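Local coordinates for protein PHOX (Pseudomonas fluorescens, PDB 4A9V) that probably hydrolyses phosphate monoesters as an alkaline phosphatase, using an iron-calcium cofactor held in a beta-propeller, at residues I36-P41 with R95-H100; A357-A362 with A375-A380. All coordinates share one frame; numbering follows the deposited sequence.

Interaction 1 (I36-P41 with R95-H100). With EDO (1,2-ethanediol), chain J.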
loop_
_atom_site.group_PDB
_atom_site.type_symbol
_atom_site.label_atom_id
_atom_site.label_comp_id
_atom_site.label_asym_id
_atom_site.label_seq_id
_atom_site.Cartn_x
_atom_site.Cartn_y
_atom_site.Cartn_z
ATOM N N ILE A 36 -13.641 13.102 2.727
ATOM C CA ILE A 36 -14.485 12.059 3.304
ATOM C C ILE A 36 -13.732 11.436 4.474
ATOM O O ILE A 36 -12.501 11.452 4.497
ATOM C CB ILE A 36 -14.871 10.982 2.251
ATOM C CG1 ILE A 36 -15.922 10.009 2.799
ATOM C CG2 ILE A 36 -13.646 10.253 1.714
ATOM C CD1 ILE A 36 -16.684 9.290 1.701
ATOM N N SER A 37 -14.475 10.972 5.474
ATOM C CA SER A 37 -13.901 10.341 6.658
ATOM C C SER A 37 -14.529 8.967 6.895
ATOM O O SER A 37 -15.683 8.718 6.537
ATOM C CB SER A 37 -14.147 11.201 7.905
ATOM O OG SER A 37 -13.552 12.481 7.800
ATOM N N TRP A 38 -13.793 8.130 7.618
ATOM C CA TRP A 38 -14.318 6.889 8.167
ATOM C C TRP A 38 -15.706 7.091 8.713
ATOM O O TRP A 38 -15.944 8.003 9.512
ATOM C CB TRP A 38 -13.391 6.375 9.264
ATOM C CG TRP A 38 -14.003 5.304 10.103
ATOM C CD1 TRP A 38 -14.647 4.145 9.684
ATOM C CD2 TRP A 38 -14.129 5.316 11.549
ATOM N NE1 TRP A 38 -15.147 3.458 10.757
ATOM C CE2 TRP A 38 -14.864 4.118 11.907
ATOM C CE3 TRP A 38 -13.680 6.161 12.546
ATOM C CZ2 TRP A 38 -15.159 3.814 13.224
ATOM C CZ3 TRP A 38 -14.000 5.861 13.864
ATOM C CH2 TRP A 38 -14.726 4.717 14.196
ATOM N N GLY A 39 -16.642 6.252 8.278
ATOM C CA GLY A 39 -17.991 6.250 8.822
ATOM C C GLY A 39 -19.023 6.990 7.988
ATOM O O GLY A 39 -20.218 6.875 8.255
ATOM N N GLN A 40 -18.589 7.727 6.969
ATOM C CA GLN A 40 -19.515 8.467 6.111
ATOM C C GLN A 40 -20.443 7.500 5.380
ATOM O O GLN A 40 -19.973 6.667 4.613
ATOM C CB GLN A 40 -18.714 9.262 5.087
ATOM C CG GLN A 40 -19.555 9.960 4.033
ATOM C CD GLN A 40 -20.476 11.003 4.622
ATOM O OE1 GLN A 40 -20.046 11.849 5.409
ATOM N NE2 GLN A 40 -21.749 10.951 4.243
ATOM N N PRO A 41 -21.771 7.663 5.523
ATOM C CA PRO A 41 -22.640 6.832 4.694
ATOM C C PRO A 41 -22.459 7.129 3.210
ATOM O O PRO A 41 -22.351 8.292 2.810
ATOM C CB PRO A 41 -24.054 7.195 5.167
ATOM C CG PRO A 41 -23.906 8.513 5.850
ATOM C CD PRO A 41 -22.544 8.491 6.467
ATOM N N ARG A 95 -10.155 0.748 19.740
ATOM C CA ARG A 95 -10.443 1.758 20.756
ATOM C C ARG A 95 -11.534 2.727 20.337
ATOM O O ARG A 95 -12.201 3.311 21.192
ATOM C CB ARG A 95 -9.179 2.511 21.180
ATOM C CG ARG A 95 -8.650 3.511 20.174
ATOM C CD ARG A 95 -7.318 4.099 20.619
ATOM N NE ARG A 95 -7.450 4.848 21.866
ATOM C CZ ARG A 95 -6.552 4.840 22.846
ATOM N NH1 ARG A 95 -5.392 4.219 22.683
ATOM N NH2 ARG A 95 -6.740 5.595 23.916
ATOM N N TYR A 96 -11.715 2.892 19.028
ATOM C CA TYR A 96 -12.727 3.794 18.484
ATOM C C TYR A 96 -13.901 3.053 17.843
ATOM O O TYR A 96 -14.983 3.615 17.709
ATOM C CB TYR A 96 -12.102 4.774 17.487
ATOM C CG TYR A 96 -10.962 5.576 18.067
ATOM C CD1 TYR A 96 -11.128 6.311 19.228
ATOM C CD2 TYR A 96 -9.728 5.623 17.436
ATOM C CE1 TYR A 96 -10.088 7.041 19.763
ATOM C CE2 TYR A 96 -8.686 6.369 17.954
ATOM C CZ TYR A 96 -8.868 7.056 19.132
ATOM O OH TYR A 96 -7.839 7.768 19.701
ATOM N N LEU A 97 -13.695 1.819 17.406
ATOM C CA LEU A 97 -14.701 1.121 16.618
ATOM C C LEU A 97 -15.911 0.726 17.471
ATOM O O LEU A 97 -17.052 0.805 17.018
ATOM C CB LEU A 97 -14.094 -0.120 15.960
ATOM C CG LEU A 97 -15.057 -0.947 15.104
ATOM C CD1 LEU A 97 -15.630 -0.122 13.959
ATOM C CD2 LEU A 97 -14.367 -2.196 14.579
ATOM N N TYR A 98 -15.638 0.222 18.673
ATOM C CA TYR A 98 -16.666 -0.327 19.557
ATOM C C TYR A 98 -16.882 0.624 20.733
ATOM O O TYR A 98 -15.931 1.233 21.209
ATOM C CB TYR A 98 -16.225 -1.688 20.104
ATOM C CG TYR A 98 -15.824 -2.686 19.041
ATOM C CD1 TYR A 98 -16.736 -3.134 18.092
ATOM C CD2 TYR A 98 -14.531 -3.186 18.995
ATOM C CE1 TYR A 98 -16.386 -4.102 17.166
ATOM C CE2 TYR A 98 -14.174 -4.173 18.092
ATOM C CZ TYR A 98 -15.092 -4.604 17.161
ATOM O OH TYR A 98 -14.688 -5.547 16.233
ATOM N N PRO A 99 -18.086 0.614 21.323
ATOM C CA PRO A 99 -18.275 1.451 22.515
ATOM C C PRO A 99 -17.368 1.022 23.661
ATOM O O PRO A 99 -16.903 1.862 24.430
ATOM C CB PRO A 99 -19.745 1.236 22.889
ATOM C CG PRO A 99 -20.386 0.623 21.699
ATOM C CD PRO A 99 -19.315 -0.090 20.926
ATOM N N HIS A 100 -17.124 -0.281 23.760
ATOM C CA HIS A 100 -16.291 -0.832 24.821
ATOM C C HIS A 100 -14.820 -0.574 24.599
ATOM O O HIS A 100 -14.024 -0.702 25.533
ATOM C CB HIS A 100 -16.557 -2.331 25.001
ATOM C CG HIS A 100 -16.425 -3.142 23.733
ATOM N ND1 HIS A 100 -15.228 -3.430 23.180
ATOM C CD2 HIS A 100 -17.378 -3.834 22.987
ATOM C CE1 HIS A 100 -15.408 -4.264 22.139
ATOM N NE2 HIS A 100 -16.725 -4.482 21.998
HETATM C C1 EDO J . -15.819 5.530 22.805
HETATM O O1 EDO J . -16.404 6.280 21.733
HETATM C C2 EDO J . -15.196 4.242 22.262
HETATM O O2 EDO J . -15.708 3.988 20.943
#

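Interaction 2 (A357-A362 with A375-A380)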
loop_
_atom_site.group_PDB
_atom_site.type_symbol
_atom_site.label_atom_id
_atom_site.label_comp_id
_atom_site.label_asym_id
_atom_site.label_seq_id
_atom_site.Cartn_x
_atom_site.Cartn_y
_atom_site.Cartn_z
ATOM N N ALA A 357 9.514 -30.317 -7.599
ATOM C CA ALA A 357 9.044 -31.143 -6.503
ATOM C C ALA A 357 10.131 -31.314 -5.441
ATOM O O ALA A 357 9.838 -31.326 -4.245
ATOM C CB ALA A 357 8.581 -32.497 -7.021
ATOM N N SER A 358 11.390 -31.354 -5.871
ATOM C CA SER A 358 12.499 -31.585 -4.946
ATOM C C SER A 358 12.705 -30.401 -4.002
ATOM O O SER A 358 13.277 -30.555 -2.924
ATOM C CB SER A 358 13.796 -31.876 -5.712
ATOM O OG SER A 358 14.334 -30.698 -6.290
ATOM N N SER A 359 12.217 -29.225 -4.394
ATOM C CA SER A 359 12.282 -28.052 -3.526
ATOM C C SER A 359 10.899 -27.666 -3.005
ATOM O O SER A 359 10.760 -26.679 -2.282
ATOM C CB SER A 359 12.931 -26.867 -4.254
ATOM O OG SER A 359 12.248 -26.559 -5.456
ATOM N N GLY A 360 9.922 -28.546 -3.219
ATOM C CA GLY A 360 8.670 -28.511 -2.465
ATOM C C GLY A 360 7.493 -27.931 -3.233
ATOM O O GLY A 360 6.495 -27.544 -2.636
ATOM N N PHE A 361 7.624 -27.824 -4.552
ATOM C CA PHE A 361 6.571 -27.230 -5.375
ATOM C C PHE A 361 6.059 -28.254 -6.381
ATOM O O PHE A 361 6.798 -28.709 -7.250
ATOM C CB PHE A 361 7.098 -25.998 -6.111
ATOM C CG PHE A 361 7.740 -24.986 -5.210
ATOM C CD1 PHE A 361 9.080 -25.079 -4.898
ATOM C CD2 PHE A 361 6.984 -23.995 -4.611
ATOM C CE1 PHE A 361 9.662 -24.198 -4.011
ATOM C CE2 PHE A 361 7.572 -23.083 -3.760
ATOM C CZ PHE A 361 8.903 -23.209 -3.427
ATOM N N ALA A 362 4.806 -28.656 -6.223
ATOM C CA ALA A 362 4.239 -29.702 -7.067
ATOM C C ALA A 362 3.914 -29.189 -8.467
ATOM O O ALA A 362 3.839 -29.961 -9.423
ATOM C CB ALA A 362 2.991 -30.279 -6.419
ATOM N N ALA A 375 10.871 -17.743 -4.175
ATOM C CA ALA A 375 11.838 -16.670 -4.337
ATOM C C ALA A 375 13.112 -16.928 -3.517
ATOM O O ALA A 375 14.214 -16.593 -3.946
ATOM C CB ALA A 375 11.205 -15.343 -3.951
ATOM N N SER A 376 12.978 -17.552 -2.352
ATOM C CA SER A 376 14.158 -17.953 -1.599
ATOM C C SER A 376 14.966 -19.008 -2.352
ATOM O O SER A 376 16.191 -18.951 -2.382
ATOM C CB SER A 376 13.775 -18.473 -0.216
ATOM O OG SER A 376 13.293 -17.428 0.614
ATOM N N VAL A 377 14.283 -19.967 -2.970
ATOM C CA VAL A 377 14.980 -21.012 -3.724
ATOM C C VAL A 377 15.869 -20.399 -4.810
ATOM O O VAL A 377 16.992 -20.851 -5.030
ATOM C CB VAL A 377 13.990 -22.019 -4.348
ATOM C CG1 VAL A 377 14.687 -22.913 -5.368
ATOM C CG2 VAL A 377 13.359 -22.867 -3.263
ATOM N N VAL A 378 15.381 -19.363 -5.485
ATOM C CA VAL A 378 16.126 -18.799 -6.610
ATOM C C VAL A 378 17.105 -17.702 -6.196
ATOM O O VAL A 378 17.805 -17.154 -7.035
ATOM C CB VAL A 378 15.203 -18.261 -7.727
ATOM C CG1 VAL A 378 14.181 -19.309 -8.125
ATOM C CG2 VAL A 378 14.532 -16.958 -7.317
ATOM N N GLY A 379 17.191 -17.422 -4.899
ATOM C CA GLY A 379 18.206 -16.506 -4.377
ATOM C C GLY A 379 17.878 -15.033 -4.567
ATOM O O GLY A 379 18.769 -14.217 -4.810
ATOM N N ALA A 380 16.623 -14.670 -4.327
ATOM C CA ALA A 380 16.249 -13.263 -4.252
ATOM C C ALA A 380 17.012 -12.561 -3.122
ATOM O O ALA A 380 17.373 -13.183 -2.118
ATOM C CB ALA A 380 14.748 -13.152 -4.043
#

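Interaction 1 (I36-P41 with R95-H100)
The indole of W38, just past strand 30-37 of a beta-propeller blade, meets the helical turn of Y96 and L97 with the outer rim of its six-membered ring. At the edge, in the ring plane, lies the carbonyl oxygen of Y96, 3.7 Å from W38 CH2; the same carbon is 4.2 Å from Y96 CB. L97 comes in obliquely, its CD1 4.0 Å from W38 CZ2, and the two side chains cross at about a right angle. The Y96 ring carries R95 CG on one face, 3.4 Å above the plane and over the centre, whereas Y98 has L97 CD2 on a face, offset toward the rim. F49 packs edge-to-face with W38.

This joins helix 94-97 to the blade that probably closes the propeller, where strand 30-37 pairs with the C-terminal strand 572-578; the backbone of W38 is still bonded to S571. CG of W38 stands anti to the backbone N (chi1 166°), sending the ring out from a type II turn, S37 to Q40, closed by Q40 N to S37 O at 3.1 Å. G39 holds the positive phi (99°) of that turn.

Polar ends are met from outside the pair: W38 NE1 by Q60, Y96 OH by the carbonyl of G553. The Y96 carbonyl at the indole edge also receives K568 NZ, a lysine shared with the bound 1,2-ethanediol. That diol probably comes from the crystallisation liquor; its O2 donates to Y98 O over 2.8 Å.

Interaction 2 (A357-A362 with A375-A380)
V377, the residue of 375-380 that faces the 357-362 loop, sets one methyl, CG2, against both S359 and F361. In sequence order, A375 comes first and turns its CB away from that loop, onto F297, Y299 and V326 of the propeller strands 296-303 and 322-329. S376 follows, its hydroxyl bonded to R215 NH1.

V377 then swings to the other side of helix 371-377. Its CG2 is anti to the carbonyl carbon while CG1 is anti to the backbone N (chi1 168°), and this rotation brings CG2 to the loop. CG2 lies 4.0 Å from F361 CE1, at the edge of the ring and near its plane, and 4.1 Å from S359 CB. The phenyl and the valine slide past each other in opposite directions. The contact is apolar, a methyl against a ring edge, with no hydrogen bond across it. S359 OG also lies in the phenyl plane, 3.5 Å from F361 CD1, and is held by G354 O and D356 N. The ring also touches L373 and A374, about one turn earlier in the same helix.

V378 returns to the buried side, against L348, I355 and V326. G379 leaves helical geometry with a positive phi (79°), its N bonding to S376 O at 3.1 Å. A380 N reaches back to A375 O, also at 3.1 Å, and its CB rests near F297 and V326. R328 donates from NH2 to V378 O and from NE to G379 O, and its positive charge would probably suit the negative end of the helix dipole. The bonds from G379 N and A380 N, with the positive phi of G379, make a Schellman motif, here ending a helix that lies against the strands of a beta-propeller.

Overall arrangement
Interactions 1 and 2 occupy opposite sides of the chain's centre: their own centres are 44 Å apart, their nearest atoms about 34 Å, and they do not touch. They follow in series along the chain. Interaction 1, centred about 21 Å from the centre of the chain, belongs to the blade that unites the N- and C-terminal strands; interaction 2, about 27 Å out, belongs to a helical excursion between strands 340-347 and 383-384. Neither takes part in the iron-calcium site, to which E273, E387 and D479 contribute. The side chain of Y96 in interaction 1 is about 14 Å from a bound lithium ion and about 6 Å from a sodium ion.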